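Local coordinates for SsfX3 (Streptomyces sp. SF2575, PDB 3SKV), which is a salicylyl-acyltransferase of a tetracycline biosynthetic pathway, pairing a jelly-roll domain with a GDSL/SGNH catalytic fold that probably transfers the salicylyl group through a serine nucleophile, at residues L121-D126 against V155-P160; V252-F257 against G289-S294; P186-Y191 against A245-L250. The protein carries 1 engineered substitution. All coordinates share one frame; numbering follows the deposited sequence.

Interaction 1 (L121-D126 against V155-P160)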
loop_
_atom_site.group_PDB
_atom_site.type_symbol
_atom_site.label_atom_id
_atom_site.label_comp_id
_atom_site.label_asym_id
_atom_site.label_seq_id
_atom_site.Cartn_x
_atom_site.Cartn_y
_atom_site.Cartn_z
ATOM N N LEU A 121 2.155 -12.725 7.685
ATOM C CA LEU A 121 3.441 -12.108 7.464
ATOM C C LEU A 121 4.073 -13.010 6.409
ATOM O O LEU A 121 4.071 -14.239 6.549
ATOM C CB LEU A 121 4.233 -12.143 8.803
ATOM C CG LEU A 121 5.713 -11.647 8.974
ATOM C CD1 LEU A 121 6.690 -12.229 7.993
ATOM C CD2 LEU A 121 5.828 -10.189 9.245
ATOM N N ASP A 122 4.570 -12.405 5.328
ATOM C CA ASP A 122 5.226 -13.164 4.277
ATOM C C ASP A 122 6.713 -13.022 4.386
ATOM O O ASP A 122 7.215 -11.933 4.682
ATOM C CB ASP A 122 4.757 -12.730 2.887
ATOM C CG ASP A 122 3.410 -13.307 2.470
ATOM O OD1 ASP A 122 2.884 -14.184 3.200
ATOM O OD2 ASP A 122 2.884 -12.888 1.406
ATOM N N VAL A 123 7.415 -14.135 4.142
ATOM C CA VAL A 123 8.868 -14.201 4.116
ATOM C C VAL A 123 9.242 -14.553 2.664
ATOM O O VAL A 123 8.931 -15.648 2.165
ATOM C CB VAL A 123 9.460 -15.203 5.157
ATOM C CG1 VAL A 123 10.980 -15.159 5.157
ATOM C CG2 VAL A 123 8.921 -14.944 6.572
ATOM N N LEU A 124 9.872 -13.592 1.980
ATOM C CA LEU A 124 10.355 -13.789 0.623
ATOM C C LEU A 124 11.857 -13.949 0.661
ATOM O O LEU A 124 12.531 -13.255 1.436
ATOM C CB LEU A 124 9.957 -12.630 -0.287
ATOM C CG LEU A 124 8.632 -12.774 -1.028
ATOM C CD1 LEU A 124 7.456 -12.715 -0.082
ATOM C CD2 LEU A 124 8.507 -11.717 -2.069
ATOM N N VAL A 125 12.380 -14.895 -0.123
ATOM C CA VAL A 125 13.808 -15.156 -0.221
ATOM C C VAL A 125 14.172 -14.999 -1.697
ATOM O O VAL A 125 13.703 -15.776 -2.528
ATOM C CB VAL A 125 14.188 -16.546 0.360
ATOM C CG1 VAL A 125 15.652 -16.887 0.067
ATOM C CG2 VAL A 125 13.912 -16.601 1.859
ATOM N N ASP A 126 14.981 -13.989 -2.020
ATOM C CA ASP A 126 15.358 -13.646 -3.401
ATOM C C ASP A 126 14.111 -13.511 -4.315
ATOM O O ASP A 126 14.053 -14.096 -5.388
ATOM C CB ASP A 126 16.436 -14.596 -3.977
ATOM C CG ASP A 126 17.783 -14.604 -3.247
ATOM O OD1 ASP A 126 18.168 -13.550 -2.672
ATOM O OD2 ASP A 126 18.479 -15.647 -3.300
ATOM N N VAL A 155 16.481 -11.312 2.160
ATOM C CA VAL A 155 15.303 -11.668 2.939
ATOM C C VAL A 155 14.348 -10.478 3.013
ATOM O O VAL A 155 14.756 -9.409 3.473
ATOM C CB VAL A 155 15.668 -12.182 4.342
ATOM C CG1 VAL A 155 14.404 -12.645 5.086
ATOM C CG2 VAL A 155 16.690 -13.313 4.259
ATOM N N GLU A 156 13.092 -10.650 2.555
ATOM C CA GLU A 156 12.088 -9.581 2.638
ATOM C C GLU A 156 10.967 -10.089 3.515
ATOM O O GLU A 156 10.388 -11.151 3.246
ATOM C CB GLU A 156 11.504 -9.157 1.276
ATOM C CG GLU A 156 12.494 -8.903 0.148
ATOM C CD GLU A 156 11.905 -8.885 -1.257
ATOM O OE1 GLU A 156 10.717 -8.515 -1.408
ATOM O OE2 GLU A 156 12.642 -9.216 -2.215
ATOM N N LEU A 157 10.683 -9.352 4.569
ATOM C CA LEU A 157 9.586 -9.639 5.493
ATOM C C LEU A 157 8.472 -8.647 5.135
ATOM O O LEU A 157 8.638 -7.442 5.359
ATOM C CB LEU A 157 10.055 -9.409 6.950
ATOM C CG LEU A 157 10.510 -10.626 7.773
ATOM C CD1 LEU A 157 11.388 -11.573 6.972
ATOM C CD2 LEU A 157 11.245 -10.182 8.988
ATOM N N TRP A 158 7.407 -9.135 4.481
ATOM C CA TRP A 158 6.267 -8.313 4.100
ATOM C C TRP A 158 5.310 -8.319 5.256
ATOM O O TRP A 158 4.653 -9.325 5.552
ATOM C CB TRP A 158 5.594 -8.863 2.855
ATOM C CG TRP A 158 6.357 -8.573 1.621
ATOM C CD1 TRP A 158 7.530 -9.143 1.219
ATOM C CD2 TRP A 158 5.940 -7.710 0.556
ATOM N NE1 TRP A 158 7.900 -8.644 -0.016
ATOM C CE2 TRP A 158 6.943 -7.763 -0.443
ATOM C CE3 TRP A 158 4.844 -6.852 0.377
ATOM C CZ2 TRP A 158 6.870 -7.010 -1.610
ATOM C CZ3 TRP A 158 4.806 -6.064 -0.751
ATOM C CH2 TRP A 158 5.792 -6.167 -1.746
ATOM N N LEU A 159 5.265 -7.201 5.932
ATOM C CA LEU A 159 4.485 -6.974 7.145
ATOM C C LEU A 159 2.970 -7.052 6.898
ATOM O O LEU A 159 2.543 -6.810 5.765
ATOM C CB LEU A 159 4.912 -5.623 7.777
ATOM C CG LEU A 159 6.441 -5.418 8.079
ATOM C CD1 LEU A 159 6.643 -4.275 9.080
ATOM C CD2 LEU A 159 7.084 -6.690 8.673
ATOM N N PRO A 160 2.164 -7.432 7.926
ATOM C CA PRO A 160 0.707 -7.538 7.739
ATOM C C PRO A 160 0.031 -6.261 7.247
ATOM O O PRO A 160 0.429 -5.154 7.592
ATOM C CB PRO A 160 0.206 -7.986 9.122
ATOM C CG PRO A 160 1.268 -7.524 10.063
ATOM C CD PRO A 160 2.531 -7.779 9.319
#

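Interaction 2 (V252-F257 against G289-S294)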
loop_
_atom_site.group_PDB
_atom_site.type_symbol
_atom_site.label_atom_id
_atom_site.label_comp_id
_atom_site.label_asym_id
_atom_site.label_seq_id
_atom_site.Cartn_x
_atom_site.Cartn_y
_atom_site.Cartn_z
ATOM N N VAL A 252 -8.824 8.461 -7.418
ATOM C CA VAL A 252 -9.799 9.224 -6.619
ATOM C C VAL A 252 -11.158 9.347 -7.296
ATOM O O VAL A 252 -11.280 8.994 -8.467
ATOM C CB VAL A 252 -9.203 10.614 -6.239
ATOM C CG1 VAL A 252 -8.037 10.450 -5.257
ATOM C CG2 VAL A 252 -8.750 11.396 -7.493
ATOM N N GLY A 253 -12.153 9.861 -6.568
ATOM C CA GLY A 253 -13.507 10.060 -7.054
ATOM C C GLY A 253 -14.575 9.532 -6.116
ATOM O O GLY A 253 -15.222 10.312 -5.416
ATOM N N THR A 254 -14.752 8.208 -6.078
ATOM C CA THR A 254 -15.759 7.474 -5.293
ATOM C C THR A 254 -15.787 7.741 -3.805
ATOM O O THR A 254 -16.868 7.936 -3.265
ATOM C CB THR A 254 -15.808 5.988 -5.681
ATOM O OG1 THR A 254 -16.153 5.940 -7.065
ATOM C CG2 THR A 254 -16.853 5.181 -4.874
ATOM N N SER A 255 -14.639 7.789 -3.159
ATOM C CA SER A 255 -14.510 8.112 -1.729
ATOM C C SER A 255 -15.230 9.443 -1.396
ATOM O O SER A 255 -15.882 9.539 -0.353
ATOM C CB SER A 255 -13.033 8.196 -1.339
ATOM O OG SER A 255 -12.320 7.072 -1.832
ATOM N N ASN A 256 -15.134 10.455 -2.297
ATOM C CA ASN A 256 -15.824 11.734 -2.116
ATOM C C ASN A 256 -17.315 11.554 -2.358
ATOM O O ASN A 256 -18.120 12.123 -1.622
ATOM C CB ASN A 256 -15.237 12.827 -3.029
ATOM C CG ASN A 256 -13.961 13.421 -2.512
ATOM O OD1 ASN A 256 -12.875 13.158 -3.020
ATOM N ND2 ASN A 256 -14.065 14.253 -1.497
ATOM N N PHE A 257 -17.682 10.742 -3.378
ATOM C CA PHE A 257 -19.072 10.422 -3.724
ATOM C C PHE A 257 -19.774 9.751 -2.526
ATOM O O PHE A 257 -20.927 10.064 -2.247
ATOM C CB PHE A 257 -19.155 9.529 -5.005
ATOM C CG PHE A 257 -20.500 8.859 -5.221
ATOM C CD1 PHE A 257 -21.571 9.565 -5.766
ATOM C CD2 PHE A 257 -20.724 7.553 -4.792
ATOM C CE1 PHE A 257 -22.834 8.969 -5.899
ATOM C CE2 PHE A 257 -21.986 6.955 -4.934
ATOM C CZ PHE A 257 -23.029 7.664 -5.490
ATOM N N GLY A 289 -5.943 8.415 -11.992
ATOM C CA GLY A 289 -6.883 7.320 -12.114
ATOM C C GLY A 289 -8.275 7.660 -11.657
ATOM O O GLY A 289 -8.467 8.169 -10.558
ATOM N N SER A 290 -9.255 7.381 -12.510
ATOM C CA SER A 290 -10.641 7.535 -12.130
ATOM C C SER A 290 -10.945 6.282 -11.345
ATOM O O SER A 290 -10.285 5.253 -11.531
ATOM C CB SER A 290 -11.552 7.651 -13.351
ATOM O OG SER A 290 -11.388 6.558 -14.228
ATOM N N SER A 291 -11.915 6.360 -10.465
ATOM C CA SER A 291 -12.292 5.201 -9.682
ATOM C C SER A 291 -12.654 3.946 -10.508
ATOM O O SER A 291 -13.263 3.991 -11.596
ATOM C CB SER A 291 -13.417 5.568 -8.731
ATOM O OG SER A 291 -12.890 6.464 -7.765
ATOM N N VAL A 292 -12.223 2.824 -9.971
ATOM C CA VAL A 292 -12.498 1.474 -10.450
ATOM C C VAL A 292 -14.046 1.214 -10.313
ATOM O O VAL A 292 -14.725 1.910 -9.561
ATOM C CB VAL A 292 -11.575 0.616 -9.543
ATOM C CG1 VAL A 292 -12.265 -0.530 -8.827
ATOM C CG2 VAL A 292 -10.300 0.198 -10.264
ATOM N N TYR A 293 -14.605 0.277 -11.065
ATOM C CA TYR A 293 -16.026 0.001 -10.955
ATOM C C TYR A 293 -16.392 -0.639 -9.598
ATOM O O TYR A 293 -15.818 -1.656 -9.186
ATOM C CB TYR A 293 -16.520 -0.861 -12.133
ATOM C CG TYR A 293 -17.965 -1.308 -12.024
ATOM C CD1 TYR A 293 -19.007 -0.477 -12.426
ATOM C CD2 TYR A 293 -18.291 -2.575 -11.542
ATOM C CE1 TYR A 293 -20.341 -0.893 -12.345
ATOM C CE2 TYR A 293 -19.617 -2.986 -11.422
ATOM C CZ TYR A 293 -20.638 -2.139 -11.822
ATOM O OH TYR A 293 -21.940 -2.551 -11.743
ATOM N N SER A 294 -17.383 -0.049 -8.936
ATOM C CA SER A 294 -17.921 -0.554 -7.678
ATOM C C SER A 294 -19.368 -1.040 -7.925
ATOM O O SER A 294 -20.223 -0.245 -8.283
ATOM C CB SER A 294 -17.873 0.524 -6.598
ATOM O OG SER A 294 -18.739 0.195 -5.529
HETATM O O HOH W 1 -13.160 8.866 -10.261
#

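Interaction 3 (P186-Y191 against A245-L250)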
loop_
_atom_site.group_PDB
_atom_site.type_symbol
_atom_site.label_atom_id
_atom_site.label_comp_id
_atom_site.label_asym_id
_atom_site.label_seq_id
_atom_site.Cartn_x
_atom_site.Cartn_y
_atom_site.Cartn_z
ATOM N N PRO A 186 13.378 1.718 -8.824
ATOM C CA PRO A 186 12.612 2.977 -8.941
ATOM C C PRO A 186 11.464 2.995 -7.930
ATOM O O PRO A 186 10.888 1.953 -7.615
ATOM C CB PRO A 186 12.105 2.954 -10.382
ATOM C CG PRO A 186 12.909 1.884 -11.079
ATOM C CD PRO A 186 13.257 0.891 -10.046
ATOM N N HIS A 187 11.146 4.173 -7.417
ATOM C CA HIS A 187 10.099 4.324 -6.417
ATOM C C HIS A 187 8.744 4.472 -7.028
ATOM O O HIS A 187 8.546 5.312 -7.917
ATOM C CB HIS A 187 10.376 5.506 -5.476
ATOM C CG HIS A 187 11.574 5.309 -4.629
ATOM N ND1 HIS A 187 11.484 4.678 -3.406
ATOM C CD2 HIS A 187 12.860 5.650 -4.858
ATOM C CE1 HIS A 187 12.718 4.651 -2.927
ATOM N NE2 HIS A 187 13.579 5.231 -3.762
ATOM N N TRP A 188 7.790 3.687 -6.517
ATOM C CA TRP A 188 6.412 3.784 -6.946
ATOM C C TRP A 188 5.501 4.149 -5.793
ATOM O O TRP A 188 5.317 3.349 -4.874
ATOM C CB TRP A 188 5.927 2.525 -7.681
ATOM C CG TRP A 188 4.462 2.559 -8.025
ATOM C CD1 TRP A 188 3.703 3.664 -8.314
ATOM C CD2 TRP A 188 3.574 1.435 -8.078
ATOM N NE1 TRP A 188 2.404 3.295 -8.559
ATOM C CE2 TRP A 188 2.296 1.930 -8.431
ATOM C CE3 TRP A 188 3.747 0.041 -7.916
ATOM C CZ2 TRP A 188 1.194 1.082 -8.616
ATOM C CZ3 TRP A 188 2.653 -0.797 -8.091
ATOM C CH2 TRP A 188 1.390 -0.276 -8.421
ATOM N N ILE A 189 4.927 5.376 -5.854
ATOM C CA ILE A 189 3.968 5.867 -4.875
ATOM C C ILE A 189 2.555 5.661 -5.400
ATOM O O ILE A 189 2.228 6.139 -6.500
ATOM C CB ILE A 189 4.188 7.346 -4.454
ATOM C CG1 ILE A 189 5.639 7.614 -4.000
ATOM C CG2 ILE A 189 3.145 7.754 -3.363
ATOM C CD1 ILE A 189 5.869 9.065 -3.492
ATOM N N HIS A 190 1.710 4.950 -4.613
ATOM C CA HIS A 190 0.310 4.774 -4.984
ATOM C C HIS A 190 -0.573 5.409 -3.892
ATOM O O HIS A 190 -0.431 5.100 -2.706
ATOM C CB HIS A 190 -0.093 3.319 -5.294
ATOM C CG HIS A 190 -1.545 3.199 -5.640
ATOM N ND1 HIS A 190 -2.027 3.569 -6.903
ATOM C CD2 HIS A 190 -2.597 2.866 -4.847
ATOM C CE1 HIS A 190 -3.345 3.436 -6.837
ATOM N NE2 HIS A 190 -3.735 3.003 -5.619
ATOM N N TYR A 191 -1.468 6.316 -4.321
ATOM C CA TYR A 191 -2.405 6.994 -3.423
ATOM C C TYR A 191 -3.846 6.781 -3.878
ATOM O O TYR A 191 -4.130 6.808 -5.061
ATOM C CB TYR A 191 -2.078 8.503 -3.358
ATOM C CG TYR A 191 -3.093 9.330 -2.607
ATOM C CD1 TYR A 191 -3.043 9.441 -1.221
ATOM C CD2 TYR A 191 -4.109 9.999 -3.278
ATOM C CE1 TYR A 191 -4.008 10.161 -0.518
ATOM C CE2 TYR A 191 -5.070 10.737 -2.585
ATOM C CZ TYR A 191 -5.015 10.811 -1.206
ATOM O OH TYR A 191 -5.923 11.577 -0.523
ATOM N N ALA A 245 10.191 9.535 -5.719
ATOM C CA ALA A 245 9.232 8.901 -6.626
ATOM C C ALA A 245 9.674 8.925 -8.056
ATOM O O ALA A 245 10.066 9.974 -8.585
ATOM C CB ALA A 245 7.878 9.583 -6.512
ATOM N N ASP A 246 9.536 7.779 -8.704
ATOM C CA ASP A 246 9.854 7.632 -10.119
ATOM C C ASP A 246 8.579 7.393 -10.900
ATOM O O ASP A 246 8.586 7.573 -12.105
ATOM C CB ASP A 246 10.860 6.511 -10.332
ATOM C CG ASP A 246 12.180 6.834 -9.694
ATOM O OD1 ASP A 246 12.949 7.628 -10.292
ATOM O OD2 ASP A 246 12.428 6.353 -8.563
ATOM N N LEU A 247 7.482 7.034 -10.200
ATOM C CA LEU A 247 6.137 6.776 -10.729
ATOM C C LEU A 247 5.146 7.080 -9.620
ATOM O O LEU A 247 5.303 6.578 -8.506
ATOM C CB LEU A 247 6.002 5.299 -11.130
ATOM C CG LEU A 247 4.941 4.848 -12.153
ATOM C CD1 LEU A 247 4.194 3.601 -11.697
ATOM C CD2 LEU A 247 4.037 5.973 -12.682
ATOM N N ILE A 248 4.148 7.927 -9.913
ATOM C CA ILE A 248 3.093 8.283 -8.978
ATOM C C ILE A 248 1.741 7.933 -9.580
ATOM O O ILE A 248 1.453 8.331 -10.699
ATOM C CB ILE A 248 3.171 9.771 -8.534
ATOM C CG1 ILE A 248 4.534 10.089 -7.899
ATOM C CG2 ILE A 248 1.987 10.145 -7.583
ATOM C CD1 ILE A 248 4.950 11.557 -7.913
ATOM N N SER A 249 0.902 7.217 -8.829
ATOM C CA SER A 249 -0.456 6.899 -9.280
ATOM C C SER A 249 -1.426 7.286 -8.210
ATOM O O SER A 249 -1.196 7.005 -7.031
ATOM C CB SER A 249 -0.610 5.431 -9.697
ATOM O OG SER A 249 -0.125 4.482 -8.763
ATOM N N LEU A 250 -2.473 8.021 -8.620
ATOM C CA LEU A 250 -3.542 8.535 -7.768
ATOM C C LEU A 250 -4.881 8.039 -8.271
ATOM O O LEU A 250 -5.219 8.304 -9.424
ATOM C CB LEU A 250 -3.563 10.095 -7.793
ATOM C CG LEU A 250 -2.222 10.873 -7.698
ATOM C CD1 LEU A 250 -2.447 12.325 -7.958
ATOM C CD2 LEU A 250 -1.554 10.703 -6.324
#

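Interaction 1 (L121-D126 against V155-P160)
An antiparallel strand pair of the N-terminal jelly-roll domain brings Leu121-Val125 alongside Val155-Trp158, the two axes 4.7 Å apart. Asp122 and Trp158, then Leu124 and Glu156, are the hydrogen-bonded pairs, each exchanging two backbone bonds. Leu124 N reaches Glu156 O at 2.8 Å in a nearly straight bond (176°). Between these pairs, Val123 faces Leu157 in a non-hydrogen-bonded pair, and their branched side chains lie side by side, pointing the same way, with Val123 CG1 4.0 Å from Leu157 CD1. Beta-branched and leucine side chains suit this oily face. Leu121 serves it at the strand end: with CG anti to the backbone N (chi1 176°), its CD2 comes within 3.8 Å of Leu159 CD2.

The other face is more mixed. The two methyls of Leu124 lie against the pyrrole part of the Trp158 indole, CD1 3.8 Å from Trp158 CD1. Trp158 NE1 is satisfied within its own strand, donating to Glu156 OE1 at 3.1 Å on the anti side of the carboxylate, which limits the rotation of both groups. The side chain of Asp122 meets that of Trp158 through CB alone, its carboxylate being taken by Ser203, Ser205 and Thr132.

Strand 128-134 borders 120-125, strand 86-91 borders 153-158, and Arg86 makes a cation-pi contact with Trp158. Ala210 and Arg214 of helix 208-216 touch the Trp158 side chain, and Arg214 touches Leu124 too, so the Asp122, Leu124 and Trp158 face of the jelly roll abuts the catalytic domain.

Interaction 2 (V252-F257 against G289-S294)
Peptide units are the flat groups that meet between Val252-Thr254 and Gly289-Ser291. Over one face of the Val252-Gly253 peptide, well out of its plane, stands the hydroxyl of Ser291, whose OG donates a weak hydrogen bond to Val252 O at 3.1 Å. A water comes to the same oxygen from another direction, donating to Val252 O at 2.6 Å while accepting from Ser291 N at 2.8 Å, and so bridges the two backbones. On the strand side, Val252 N points nearly along the carbonyl of Gly289, with 3.2 Å between Val252 N and Gly289 O.

Ser291 supplies the polar side chain of the contact. Its OG lies anti to its own carbonyl carbon (chi1 -68°), which turns the hydroxyl to the start of helix 254-257. There it accepts the N-H of Thr254 at 3.1 Å from Thr254 N to Ser291 OG, almost perfectly straight at 178°. Thr254 leans over the same serine, its OG1 3.2 Å from Ser291 CB. A small hydroxyl residue suits position 291, being short enough to fit beneath the helix start and able both to give and to accept. Gly253, at the N-cap, takes a backbone conformation open to glycine (phi 131°) as the chain turns into the helix beside Ser291.

The loop Gly253-Thr254-Ser255-Asn256 probably falls where GDSL/SGNH enzymes carry their block III Gly-x-Asn motif, and Ser255 touches Ser194 of the Gly-Asp-Ser motif, the probable nucleophile by family resemblance. The chemistry is consistent with Ser291 steadying this turn near the likely active site: the Thr254 N-H is met by a straight bond, while Val252 O rests mainly on the water, with weak help from the hydroxyl.

Interaction 3 (P186-Y191 against A245-L250)
Ser249 OG is gripped by two aromatic nitrogens of the neighbouring strand. Trp188 NE1 donates to it at 2.8 Å, the hydroxyl lying close to the indole plane, and His190 ND1 hydrogen-bonds to Ser249 OG, also at 2.8 Å and at the edge of the imidazole. Two places apart on their strand, Trp188 and His190 share one face of the sheet, and CG anti to the backbone N (chi1 175° and 179°) swings both rings towards the serine. Ser249 places OG between its own backbone N and carbonyl carbon (chi1 50°); its short side chain lets the hydroxyl serve both rings. His190 NE2 is bonded in turn to Asp193 of the Gly-Asp-Ser motif, so Ser249 orients the histidine from its other nitrogen.

Farther down this face, Leu247 runs beside Trp188, and its CD1 covers one face of the five-membered ring, 3.7 Å from the centroid, a CH-pi contact; the bond to Ser249 limits the indole's rotation. On the opposite face Ile189 CD1 packs on Ala245 CB at 3.7 Å, and Leu250 CD2 meets Tyr191 CB, also at 3.7 Å.

The strands run parallel, with the ladder Ile189 N to Leu247 O, Ser249 N to Ile189 O and Tyr191 N to Ser249 O. At its start Asp246 helps close the pair: its OD2 uses the anti lone pair to accept His187 N at 2.8 Å, and its own N bonds to His187 O.

These are adjacent inner strands of the five-stranded parallel sheet of the GDSL/SGNH alpha/beta fold, and 187-192 runs straight into the Gly-Asp-Ser motif. Strand 219-223 flanks 187-192 on its other side. Helices pack on both faces: 208-216, with Trp208 edge-to-face on His190, covers Trp188 and His190, while Ile240 of 234-242 lies against Ile189, Tyr191, Ile248 and Leu250.

From the N terminus the three contacts follow in series, none nesting or crossing. Interaction 1 closes a loop holding strands 128-134 and 141-145 within the jelly roll. Interaction 3 then closes one that carries helix 208-216, strand 219-223 and helix 234-242, joining central strands of the parallel sheet. Interaction 2 closes the last, through helix 266-278, a beta-alpha-beta connection to strand 286-290. The last two touch: Gly289 N lies 2.7 Å from Leu250 O, a probable hydrogen bond, and Val252 CG1 packs on Tyr191 CE2. Interactions 1 and 2 lie on opposite sides of the chain's centre, about 31 Å apart between centres. Helix 208-216 touches interactions 1 and 3 and so links the two domains.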